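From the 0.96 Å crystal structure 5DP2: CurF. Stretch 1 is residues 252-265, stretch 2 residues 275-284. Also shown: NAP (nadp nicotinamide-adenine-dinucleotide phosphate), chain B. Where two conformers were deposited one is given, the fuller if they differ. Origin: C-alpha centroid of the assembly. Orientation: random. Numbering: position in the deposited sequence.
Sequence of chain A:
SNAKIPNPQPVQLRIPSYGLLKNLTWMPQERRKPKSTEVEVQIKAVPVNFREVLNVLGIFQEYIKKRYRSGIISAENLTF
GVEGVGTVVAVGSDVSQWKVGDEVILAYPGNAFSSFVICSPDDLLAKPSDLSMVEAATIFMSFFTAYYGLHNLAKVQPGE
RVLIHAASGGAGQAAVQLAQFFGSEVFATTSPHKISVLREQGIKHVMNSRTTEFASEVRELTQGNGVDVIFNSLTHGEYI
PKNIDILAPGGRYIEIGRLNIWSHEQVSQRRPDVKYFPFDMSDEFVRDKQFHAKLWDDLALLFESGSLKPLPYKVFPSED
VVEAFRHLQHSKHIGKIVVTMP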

# COMPACT_ATOMS: atom_id res chain seq x y z
N ARG A 252 0.91 21.06 -3.61
CA ARG A 252 0.60 20.12 -2.55
C ARG A 252 1.59 18.96 -2.59
O ARG A 252 1.72 18.27 -3.60
CB ARG A 252 -0.85 19.65 -2.64
CG ARG A 252 -1.87 20.79 -2.49
CD ARG A 252 -2.39 21.36 -3.80
NE ARG A 252 -3.35 20.46 -4.42
CZ ARG A 252 -3.79 20.58 -5.68
NH1 ARG A 252 -3.24 21.45 -6.51
NH2 ARG A 252 -4.74 19.77 -6.10
N TYR A 253 2.26 18.75 -1.45
CA TYR A 253 3.31 17.75 -1.30
C TYR A 253 2.79 16.62 -0.42
O TYR A 253 2.65 16.81 0.79
CB TYR A 253 4.56 18.44 -0.71
CG TYR A 253 5.70 17.58 -0.28
CD1 TYR A 253 5.87 16.28 -0.71
CD2 TYR A 253 6.60 18.08 0.68
CE1 TYR A 253 6.89 15.47 -0.19
CE2 TYR A 253 7.61 17.29 1.20
CZ TYR A 253 7.74 15.99 0.78
OH TYR A 253 8.68 15.19 1.37
N ILE A 254 2.49 15.49 -1.05
CA ILE A 254 2.05 14.29 -0.35
C ILE A 254 3.27 13.43 -0.09
O ILE A 254 4.01 13.07 -1.01
CB ILE A 254 1.04 13.49 -1.19
CG1 ILE A 254 -0.14 14.34 -1.68
CG2 ILE A 254 0.57 12.29 -0.39
CD1 ILE A 254 -0.83 13.67 -2.84
N GLU A 255 3.49 13.08 1.19
CA GLU A 255 4.64 12.27 1.57
C GLU A 255 4.16 11.01 2.27
O GLU A 255 3.55 11.10 3.38
CB GLU A 255 5.61 13.05 2.47
CG GLU A 255 6.88 12.27 2.83
CD GLU A 255 7.65 11.80 1.60
OE1 GLU A 255 8.24 12.69 0.92
OE2 GLU A 255 7.66 10.60 1.29
N ILE A 256 4.42 9.86 1.65
CA ILE A 256 4.09 8.59 2.27
C ILE A 256 5.32 7.85 2.77
O ILE A 256 5.18 6.83 3.45
CB ILE A 256 3.22 7.69 1.36
CG1 ILE A 256 3.97 7.14 0.15
CG2 ILE A 256 1.95 8.44 0.94
CD1 ILE A 256 3.21 6.11 -0.66
N GLY A 257 6.53 8.33 2.47
CA GLY A 257 7.69 7.74 3.12
C GLY A 257 7.65 8.09 4.60
O GLY A 257 7.09 9.13 4.98
N ARG A 258 8.20 7.22 5.43
CA ARG A 258 8.18 7.48 6.86
C ARG A 258 9.56 7.62 7.46
O ARG A 258 9.68 7.96 8.62
CB ARG A 258 7.29 6.44 7.60
CG ARG A 258 5.85 6.39 7.11
CD ARG A 258 5.10 7.68 7.30
NE ARG A 258 4.92 8.01 8.72
CZ ARG A 258 4.36 9.12 9.18
NH1 ARG A 258 4.02 10.12 8.37
NH2 ARG A 258 4.18 9.25 10.49
N LEU A 259 10.62 7.38 6.68
CA LEU A 259 11.99 7.53 7.17
C LEU A 259 12.53 8.91 6.86
O LEU A 259 12.50 9.37 5.72
CB LEU A 259 12.93 6.49 6.54
CG LEU A 259 12.54 5.01 6.59
CD1 LEU A 259 13.39 4.14 5.66
CD2 LEU A 259 12.66 4.55 8.03
N ASN A 260 12.98 9.59 7.90
CA ASN A 260 13.68 10.87 7.84
C ASN A 260 12.92 12.01 7.15
O ASN A 260 13.48 12.87 6.47
CB ASN A 260 15.06 10.67 7.24
CG ASN A 260 15.83 9.57 7.94
OD1 ASN A 260 16.15 8.53 7.35
ND2 ASN A 260 16.10 9.78 9.23
N ILE A 261 11.61 12.03 7.37
CA ILE A 261 10.79 13.05 6.73
C ILE A 261 10.86 14.37 7.47
O ILE A 261 11.23 14.45 8.66
CB ILE A 261 9.33 12.59 6.57
CG1 ILE A 261 8.66 12.36 7.91
CG2 ILE A 261 9.26 11.40 5.62
CD1 ILE A 261 7.21 12.03 7.73
N TRP A 262 10.56 15.44 6.75
CA TRP A 262 10.57 16.77 7.31
C TRP A 262 9.31 17.06 8.13
O TRP A 262 8.25 16.47 7.90
CB TRP A 262 10.73 17.81 6.19
CG TRP A 262 12.08 17.84 5.53
CD1 TRP A 262 13.01 16.84 5.45
CD2 TRP A 262 12.64 18.95 4.82
NE1 TRP A 262 14.11 17.26 4.74
CE2 TRP A 262 13.92 18.56 4.34
CE3 TRP A 262 12.20 20.26 4.58
CZ2 TRP A 262 14.75 19.43 3.64
CZ3 TRP A 262 13.02 21.11 3.88
CH2 TRP A 262 14.28 20.70 3.41
N SER A 263 9.43 18.00 9.05
CA SER A 263 8.27 18.52 9.76
C SER A 263 7.57 19.61 8.92
O SER A 263 8.14 20.18 7.99
CB SER A 263 8.67 19.10 11.10
OG SER A 263 9.40 20.29 10.90
N HIS A 264 6.36 19.96 9.33
CA HIS A 264 5.65 21.04 8.69
C HIS A 264 6.44 22.34 8.73
O HIS A 264 6.49 23.11 7.76
CB HIS A 264 4.28 21.25 9.32
CG HIS A 264 3.27 20.23 8.93
ND1 HIS A 264 3.21 18.98 9.51
CD2 HIS A 264 2.30 20.25 7.99
CE1 HIS A 264 2.21 18.30 8.98
NE2 HIS A 264 1.66 19.03 8.03
N GLU A 265 7.07 22.63 9.87
CA GLU A 265 7.84 23.87 10.02
C GLU A 265 9.06 23.89 9.11
O GLU A 265 9.42 24.93 8.55
CB GLU A 265 8.23 24.05 11.51
CG GLU A 265 7.02 24.29 12.44
CD GLU A 265 6.05 23.10 12.64
OE1 GLU A 265 6.46 21.90 12.62
OE2 GLU A 265 4.83 23.34 12.84
PA NAP B . 6.67 -0.42 -3.96
O1A NAP B . 6.05 -1.51 -4.77
O2A NAP B . 6.44 1.00 -4.36
O5B NAP B . 8.23 -0.74 -3.86
C5B NAP B . 9.17 0.26 -3.44
C4B NAP B . 9.46 1.28 -4.52
O4B NAP B . 10.52 2.10 -4.09
C3B NAP B . 9.84 0.69 -5.84
O3B NAP B . 8.84 1.04 -6.80
C2B NAP B . 11.20 1.31 -6.19
O2B NAP B . 11.37 1.84 -7.48
C1B NAP B . 11.29 2.49 -5.24
N9A NAP B . 12.63 2.77 -4.74
C8A NAP B . 13.25 2.18 -3.66
N7A NAP B . 14.49 2.69 -3.48
C5A NAP B . 14.66 3.61 -4.44
C6A NAP B . 15.71 4.50 -4.81
N6A NAP B . 16.86 4.51 -4.10
N1A NAP B . 15.53 5.30 -5.85
C2A NAP B . 14.37 5.26 -6.53
N3A NAP B . 13.32 4.48 -6.28
C4A NAP B . 13.48 3.65 -5.26
O3 NAP B . 6.23 -0.57 -2.42
PN NAP B . 4.85 -0.18 -1.70
O1N NAP B . 4.55 -1.24 -0.72
O2N NAP B . 3.81 0.17 -2.72
O5D NAP B . 5.28 1.09 -0.90
C5D NAP B . 5.65 2.28 -1.62
C4D NAP B . 6.40 3.26 -0.68
O4D NAP B . 5.44 3.93 0.09
C3D NAP B . 7.33 2.57 0.33
O3D NAP B . 8.38 3.49 0.65
C2D NAP B . 6.42 2.32 1.51
O2D NAP B . 7.18 2.23 2.72
C1D NAP B . 5.52 3.53 1.47
N1N NAP B . 4.11 3.42 1.89
C2N NAP B . 3.62 4.26 2.83
C3N NAP B . 2.30 4.22 3.25
C7N NAP B . 1.82 5.18 4.29
O7N NAP B . 0.72 4.94 4.74
N7N NAP B . 2.61 6.23 4.63
C4N NAP B . 1.44 3.27 2.69
C5N NAP B . 1.96 2.42 1.73
C6N NAP B . 3.30 2.50 1.33
P2B NAP B . 11.60 0.96 -8.80
O1X NAP B . 10.29 0.23 -9.06
O2X NAP B . 11.91 2.00 -9.83
O3X NAP B . 12.73 0.01 -8.50
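Stretch 2, residues 275-284: KYFPFDMSDE

Stretch 2 lies beside stretch 1 as a parallel β-strand, and the residues just past the two strands hold the nicotinamide amide of NAP. The axes of strands 252-255 and 275-278 run 12° apart in N-to-C direction and approach to 4.6 Å. Register is fixed by CA-CA distances of 4.7 Å for Arg 252 with Lys 275, 4.9 Å for Tyr 253 with Tyr 276, 4.7 Å for Ile 254 with Phe 277 and 4.5 Å for Glu 255 with Pro 278. The ladder alternates: Tyr 253 N donates to Lys 275 O (2.8 Å, 171°), Phe 277 N to Tyr 253 O (2.8 Å, 160°), Glu 255 N to Phe 277 O (3.1 Å, 169°). Phe 279 N to Glu 255 O is longer (3.3 Å, 151°), and the CA atoms of Ile 256 and Phe 279 are 6.0 Å apart, so the two chains draw apart just past the strands.

Tyr 276, the residue most covered by stretch 1, shares a sheet face with Tyr 253, Glu 255 and Pro 278. Its ring is oblique to that of Tyr 253 (planes at 34°, CD2 of Tyr 253 to CD1 of Tyr 276 3.5 Å) and turns an edge toward the face of His 264. Tyr 276 OH donates to Trp 262 O (2.7 Å), tying the loop of stretch 1 to the strand.

The Phe 279 ring meets two isoleucines, Ile 254 in the strand and Ile 256 just after it: CE1 lies 3.6 Å from Ile 254 CG2, and CZ 3.6 Å from Ile 256 CG2. Arg 258 NE and Asp 280 OD2 form a long salt bridge (3.7 Å) without a directed N-H; a water links the same two atoms. NAP N7N donates to Ile 256 O (2.9 Å) and Phe 279 O (2.8 Å), while Met 281 N donates to NAP O7N (2.7 Å).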

# COMPACT_ATOMS: atom_id res chain seq x y z
N LYS A 275 1.40 23.24 0.61
CA LYS A 275 0.57 22.48 1.51
C LYS A 275 1.21 21.09 1.66
O LYS A 275 1.34 20.37 0.69
CB LYS A 275 -0.86 22.43 0.96
CG LYS A 275 -1.41 23.81 0.52
CD LYS A 275 -1.40 24.82 1.67
CE LYS A 275 -2.08 26.16 1.37
NZ LYS A 275 -1.31 27.04 0.45
N TYR A 276 1.56 20.72 2.88
CA TYR A 276 2.32 19.50 3.16
C TYR A 276 1.42 18.46 3.83
O TYR A 276 0.78 18.76 4.85
CB TYR A 276 3.50 19.86 4.06
CG TYR A 276 4.39 18.71 4.49
CD1 TYR A 276 4.81 17.73 3.61
CD2 TYR A 276 4.81 18.62 5.80
CE1 TYR A 276 5.66 16.72 4.02
CE2 TYR A 276 5.65 17.61 6.24
CZ TYR A 276 6.09 16.66 5.33
OH TYR A 276 6.94 15.65 5.70
N PHE A 277 1.41 17.26 3.25
CA PHE A 277 0.54 16.18 3.66
C PHE A 277 1.31 14.87 3.89
O PHE A 277 1.25 13.94 3.09
CB PHE A 277 -0.56 15.95 2.63
CG PHE A 277 -1.48 17.11 2.46
CD1 PHE A 277 -2.36 17.45 3.46
CD2 PHE A 277 -1.49 17.86 1.27
CE1 PHE A 277 -3.25 18.51 3.31
CE2 PHE A 277 -2.38 18.90 1.10
CZ PHE A 277 -3.23 19.25 2.13
N PRO A 278 2.03 14.77 5.03
CA PRO A 278 2.58 13.48 5.44
C PRO A 278 1.50 12.66 6.14
O PRO A 278 0.69 13.22 6.91
CB PRO A 278 3.66 13.90 6.45
CG PRO A 278 3.12 15.14 7.11
CD PRO A 278 2.33 15.84 5.99
N PHE A 279 1.48 11.35 5.92
CA PHE A 279 0.53 10.53 6.66
C PHE A 279 1.00 9.09 6.67
O PHE A 279 1.84 8.68 5.86
CB PHE A 279 -0.91 10.61 6.09
CG PHE A 279 -1.06 10.11 4.67
CD1 PHE A 279 -0.86 10.95 3.59
CD2 PHE A 279 -1.44 8.81 4.40
CE1 PHE A 279 -1.05 10.49 2.30
CE2 PHE A 279 -1.59 8.36 3.10
CZ PHE A 279 -1.41 9.21 2.04
N ASP A 280 0.43 8.31 7.60
CA ASP A 280 0.69 6.88 7.74
C ASP A 280 -0.65 6.17 7.84
O ASP A 280 -1.39 6.36 8.83
CB ASP A 280 1.60 6.60 8.94
CG ASP A 280 2.01 5.13 9.03
OD1 ASP A 280 1.20 4.28 8.65
OD2 ASP A 280 3.13 4.81 9.49
N MET A 281 -0.98 5.42 6.81
CA MET A 281 -2.29 4.76 6.78
C MET A 281 -2.51 3.80 7.92
O MET A 281 -3.64 3.67 8.41
CB MET A 281 -2.48 4.03 5.46
CG MET A 281 -2.56 4.94 4.27
SD MET A 281 -4.04 6.00 4.22
CE MET A 281 -5.24 4.81 3.66
N SER A 282 -1.45 3.10 8.35
CA SER A 282 -1.61 2.22 9.50
C SER A 282 -2.09 2.98 10.75
O SER A 282 -2.99 2.53 11.46
CB SER A 282 -0.34 1.40 9.73
OG SER A 282 0.76 2.17 10.09
N ASP A 283 -1.53 4.18 10.98
CA ASP A 283 -2.00 5.00 12.06
C ASP A 283 -3.47 5.39 11.89
O ASP A 283 -4.26 5.41 12.82
CB ASP A 283 -1.21 6.32 12.18
CG ASP A 283 0.22 6.18 12.66
OD1 ASP A 283 0.54 5.19 13.33
OD2 ASP A 283 1.02 7.11 12.36
N GLU A 284 -3.84 5.73 10.63
CA GLU A 284 -5.23 6.13 10.35
C GLU A 284 -6.20 4.98 10.59
O GLU A 284 -7.33 5.22 11.09
CB GLU A 284 -5.34 6.64 8.91
CG GLU A 284 -4.51 7.88 8.62
CD GLU A 284 -4.96 9.10 9.36
OE1 GLU A 284 -6.18 9.22 9.68
OE2 GLU A 284 -4.10 9.96 9.66
O HOH W 1 9.25 15.27 4.18
O HOH W 2 4.88 6.12 10.98
O HOH W 3 3.31 8.01 13.35